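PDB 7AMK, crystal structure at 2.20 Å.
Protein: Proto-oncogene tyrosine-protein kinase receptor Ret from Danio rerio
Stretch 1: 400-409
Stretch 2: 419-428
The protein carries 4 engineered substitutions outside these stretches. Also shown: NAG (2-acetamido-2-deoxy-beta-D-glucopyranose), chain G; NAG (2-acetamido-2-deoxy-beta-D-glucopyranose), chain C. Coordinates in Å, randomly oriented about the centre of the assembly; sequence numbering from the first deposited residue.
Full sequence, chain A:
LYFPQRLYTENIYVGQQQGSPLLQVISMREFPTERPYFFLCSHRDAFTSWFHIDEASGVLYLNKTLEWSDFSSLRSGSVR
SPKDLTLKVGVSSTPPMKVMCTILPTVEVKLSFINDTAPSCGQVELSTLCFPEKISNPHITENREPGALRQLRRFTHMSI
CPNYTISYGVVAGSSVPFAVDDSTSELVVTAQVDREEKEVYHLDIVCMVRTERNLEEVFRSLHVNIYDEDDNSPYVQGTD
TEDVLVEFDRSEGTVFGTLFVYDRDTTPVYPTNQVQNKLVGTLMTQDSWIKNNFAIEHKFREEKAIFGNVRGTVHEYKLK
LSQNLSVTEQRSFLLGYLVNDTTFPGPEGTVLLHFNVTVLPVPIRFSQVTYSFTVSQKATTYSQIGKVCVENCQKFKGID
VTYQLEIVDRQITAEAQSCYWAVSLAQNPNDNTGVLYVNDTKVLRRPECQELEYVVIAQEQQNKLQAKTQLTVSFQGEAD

Stretch 1 (400-409) DVTYQLEIVD
Stretch 2 (419-428) CYWAVSLAQN

The most unusual feature of this contact is that a side chain does the work of a strand backbone. Strands 401-407 and 423-428 run antiparallel (167° between N-to-C directions) but their axes come no closer than 6.9 Å, and no backbone-to-backbone hydrogen bond joins them. Instead the carboxamide of Gln427 reads both backbone polar groups, N and O, of Tyr403: Tyr403 N donates to Gln427 OE1 (3.2 Å, 161°), and Gln427 NE2 donates to Tyr403 O (2.7 Å, 139°). An amide has a donor and an acceptor side by side, as an extended residue does, so it can stand in for a neighboring strand. The m, m rotamer of Gln427 (chi3 -27°) brings the amide across, although its CA-to-CB bond points sideways.

The register sets Thr402 CA 6.7 Å from Gln427 CA and Gln404 CA 6.8 Å from Leu425 CA. Both strands keep extended torsions, phi near -70 to -140° and psi mostly 125 to 175°, until Asn428, where psi falls to 75°.

Beyond the amide the pairing is apolar. Leu405 (m, t) and Leu425 (t, t) both point toward the opposing stretch; Leu405 CG lies 3.9 Å from Leu425 CD1, and Leu405 CD1 lies 3.8 Å from Val423 CG1, with Val423 in t. Leu425 CD1 also reaches Tyr403 CB at 3.9 Å, so one methyl bridges two residues of the first strand.

At the far end, a 3-10 segment supplies Tyr420 (chi1 m, chi2 -84°), its CA 7.5 Å from Ile407 CA. Ile407 (m, chi2 82°) lays CG2 over the ring face, 3.6 Å from the Tyr420 ring centroid and 17° off the normal, a CH-pi contact, mostly dispersion, in which an aliphatic methyl packs on the pi face.

Gln404, Glu406, Ser424 and Ala426 point away, while Leu405, Ile407 and Leu425 point toward the partner and Tyr403, Val423 and Gln427 point sideways.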

# COMPACT_ATOMS: atom_id res chain seq x y z
N ASP A 400 -6.10 5.41 17.18
CA ASP A 400 -6.16 4.38 18.21
C ASP A 400 -7.32 4.66 19.17
O ASP A 400 -7.31 5.68 19.87
CB ASP A 400 -4.84 4.30 18.97
CG ASP A 400 -4.85 3.20 20.02
OD1 ASP A 400 -5.80 2.38 20.04
OD2 ASP A 400 -3.89 3.15 20.83
N VAL A 401 -8.30 3.77 19.18
CA VAL A 401 -9.43 3.85 20.10
C VAL A 401 -9.44 2.58 20.94
O VAL A 401 -9.32 1.47 20.41
CB VAL A 401 -10.76 4.03 19.35
CG1 VAL A 401 -11.95 3.89 20.31
CG2 VAL A 401 -10.79 5.39 18.63
N THR A 402 -9.55 2.75 22.25
CA THR A 402 -9.63 1.64 23.19
C THR A 402 -11.01 1.62 23.83
O THR A 402 -11.58 2.67 24.12
CB THR A 402 -8.55 1.78 24.25
OG1 THR A 402 -8.67 3.08 24.84
CG2 THR A 402 -7.17 1.63 23.63
N TYR A 403 -11.54 0.43 24.04
CA TYR A 403 -12.90 0.25 24.54
C TYR A 403 -12.88 -0.36 25.93
O TYR A 403 -12.01 -1.18 26.26
CB TYR A 403 -13.71 -0.63 23.58
CG TYR A 403 -13.85 -0.04 22.19
CD1 TYR A 403 -12.86 -0.22 21.24
CD2 TYR A 403 -14.97 0.71 21.84
CE1 TYR A 403 -12.97 0.33 19.97
CE2 TYR A 403 -15.09 1.28 20.56
CZ TYR A 403 -14.09 1.08 19.63
OH TYR A 403 -14.21 1.62 18.38
N GLN A 404 -13.83 0.05 26.77
CA GLN A 404 -13.95 -0.45 28.12
C GLN A 404 -15.41 -0.66 28.48
O GLN A 404 -16.29 0.08 28.02
CB GLN A 404 -13.29 0.49 29.13
CG GLN A 404 -12.05 -0.09 29.76
N LEU A 405 -15.67 -1.67 29.29
CA LEU A 405 -17.00 -1.90 29.84
C LEU A 405 -17.04 -1.39 31.28
O LEU A 405 -16.09 -1.61 32.04
CB LEU A 405 -17.39 -3.38 29.80
CG LEU A 405 -17.78 -3.95 28.44
CD1 LEU A 405 -18.31 -5.36 28.59
CD2 LEU A 405 -18.81 -3.06 27.78
N GLU A 406 -18.12 -0.70 31.63
CA GLU A 406 -18.33 -0.23 32.99
C GLU A 406 -19.77 -0.50 33.40
O GLU A 406 -20.67 -0.63 32.56
CB GLU A 406 -17.98 1.25 33.15
CG GLU A 406 -16.53 1.60 32.81
CD GLU A 406 -15.53 0.71 33.53
OE1 GLU A 406 -15.73 0.45 34.75
OE2 GLU A 406 -14.55 0.26 32.88
N ILE A 407 -19.98 -0.59 34.71
CA ILE A 407 -21.31 -0.88 35.25
C ILE A 407 -22.14 0.40 35.24
O ILE A 407 -21.66 1.48 35.62
CB ILE A 407 -21.22 -1.49 36.65
CG1 ILE A 407 -20.18 -2.62 36.69
CG2 ILE A 407 -22.57 -2.04 37.08
CD1 ILE A 407 -18.74 -2.15 36.85
N VAL A 408 -23.39 0.28 34.80
CA VAL A 408 -24.29 1.42 34.65
C VAL A 408 -24.57 2.02 36.02
O VAL A 408 -24.09 3.12 36.33
CB VAL A 408 -25.59 1.01 33.94
CG1 VAL A 408 -25.38 0.93 32.43
CG2 VAL A 408 -26.10 -0.34 34.47
N ASP A 409 -25.34 1.32 36.85
CA ASP A 409 -25.70 1.83 38.16
C ASP A 409 -24.51 1.71 39.11
O ASP A 409 -23.76 0.73 39.06
CB ASP A 409 -26.90 1.07 38.73
N CYS A 419 -22.42 -10.20 39.01
CA CYS A 419 -23.08 -10.62 37.78
C CYS A 419 -22.35 -10.10 36.55
O CYS A 419 -22.43 -10.70 35.47
CB CYS A 419 -24.53 -10.15 37.72
SG CYS A 419 -25.75 -10.96 38.80
N TYR A 420 -21.64 -8.98 36.69
CA TYR A 420 -20.99 -8.32 35.56
C TYR A 420 -19.66 -8.96 35.17
O TYR A 420 -19.08 -8.56 34.15
CB TYR A 420 -20.82 -6.83 35.86
CG TYR A 420 -22.14 -6.11 36.07
CD1 TYR A 420 -22.88 -5.64 35.00
CD2 TYR A 420 -22.66 -5.94 37.35
CE1 TYR A 420 -24.10 -5.01 35.18
CE2 TYR A 420 -23.87 -5.31 37.54
CZ TYR A 420 -24.58 -4.85 36.46
OH TYR A 420 -25.79 -4.21 36.65
N TRP A 421 -19.19 -9.95 35.94
CA TRP A 421 -18.02 -10.73 35.53
C TRP A 421 -18.32 -11.62 34.34
O TRP A 421 -17.38 -12.10 33.70
CB TRP A 421 -17.53 -11.59 36.69
CG TRP A 421 -17.15 -10.82 37.90
CD1 TRP A 421 -16.96 -9.48 37.98
CD2 TRP A 421 -16.92 -11.35 39.21
NE1 TRP A 421 -16.63 -9.13 39.27
CE2 TRP A 421 -16.60 -10.26 40.04
CE3 TRP A 421 -16.96 -12.64 39.77
CZ2 TRP A 421 -16.31 -10.41 41.40
CZ3 TRP A 421 -16.68 -12.79 41.11
CH2 TRP A 421 -16.36 -11.68 41.92
N ALA A 422 -19.60 -11.87 34.05
CA ALA A 422 -19.96 -12.85 33.03
C ALA A 422 -19.43 -12.45 31.66
O ALA A 422 -19.22 -13.31 30.80
CB ALA A 422 -21.47 -13.02 32.96
N VAL A 423 -19.22 -11.17 31.44
CA VAL A 423 -18.80 -10.66 30.14
C VAL A 423 -17.60 -9.77 30.35
O VAL A 423 -17.50 -9.05 31.35
CB VAL A 423 -19.95 -9.89 29.45
CG1 VAL A 423 -19.40 -9.00 28.34
CG2 VAL A 423 -20.97 -10.88 28.90
N SER A 424 -16.66 -9.84 29.41
CA SER A 424 -15.49 -8.97 29.40
C SER A 424 -15.26 -8.50 27.97
O SER A 424 -15.95 -8.93 27.04
CB SER A 424 -14.26 -9.68 29.97
OG SER A 424 -13.19 -8.77 30.10
N LEU A 425 -14.29 -7.62 27.79
CA LEU A 425 -14.04 -7.00 26.49
C LEU A 425 -12.57 -7.12 26.12
O LEU A 425 -11.69 -6.99 26.97
CB LEU A 425 -14.47 -5.53 26.51
CG LEU A 425 -14.57 -4.79 25.17
CD1 LEU A 425 -15.51 -3.61 25.31
CD2 LEU A 425 -13.19 -4.34 24.70
N ALA A 426 -12.32 -7.37 24.83
CA ALA A 426 -10.96 -7.47 24.31
C ALA A 426 -10.77 -6.50 23.16
O ALA A 426 -11.65 -6.35 22.30
CB ALA A 426 -10.63 -8.88 23.84
N GLN A 427 -9.60 -5.85 23.14
CA GLN A 427 -9.24 -4.97 22.04
C GLN A 427 -8.90 -5.78 20.80
O GLN A 427 -8.06 -6.68 20.84
CB GLN A 427 -8.04 -4.10 22.42
CG GLN A 427 -8.16 -3.39 23.75
CD GLN A 427 -9.31 -2.41 23.79
OE1 GLN A 427 -9.73 -1.88 22.75
NE2 GLN A 427 -9.83 -2.17 24.98
N ASN A 428 -9.55 -5.46 19.69
CA ASN A 428 -9.16 -6.02 18.40
C ASN A 428 -8.47 -4.94 17.58
O ASN A 428 -9.06 -4.40 16.63
CB ASN A 428 -10.37 -6.58 17.65
CG ASN A 428 -9.97 -7.31 16.39
OD1 ASN A 428 -8.84 -7.18 15.91
ND2 ASN A 428 -10.90 -8.08 15.83
C1 NAG G . -13.61 -12.53 34.94
C2 NAG G . -13.65 -11.17 35.61
C3 NAG G . -12.83 -11.17 36.90
C4 NAG G . -13.23 -12.34 37.80
C5 NAG G . -13.22 -13.65 37.02
C6 NAG G . -13.76 -14.81 37.82
C7 NAG G . -14.01 -9.33 34.04
C8 NAG G . -15.47 -9.58 34.25
N2 NAG G . -13.18 -10.12 34.71
O3 NAG G . -13.05 -9.94 37.56
O4 NAG G . -12.31 -12.48 38.87
O5 NAG G . -14.05 -13.53 35.85
O6 NAG G . -13.95 -15.96 37.01
O7 NAG G . -13.60 -8.44 33.29
C1 NAG C . -12.79 -11.82 40.04
C2 NAG C . -12.13 -12.50 41.23
C3 NAG C . -12.53 -11.80 42.53
C4 NAG C . -12.21 -10.31 42.45
C5 NAG C . -12.84 -9.70 41.19
C6 NAG C . -12.42 -8.27 40.96
C7 NAG C . -11.75 -14.85 40.64
C8 NAG C . -12.25 -16.26 40.79
N2 NAG C . -12.47 -13.91 41.27
O3 NAG C . -11.85 -12.40 43.63
O4 NAG C . -12.69 -9.65 43.61
O5 NAG C . -12.44 -10.43 40.03
O6 NAG C . -11.41 -8.19 39.96
O7 NAG C . -10.75 -14.58 39.98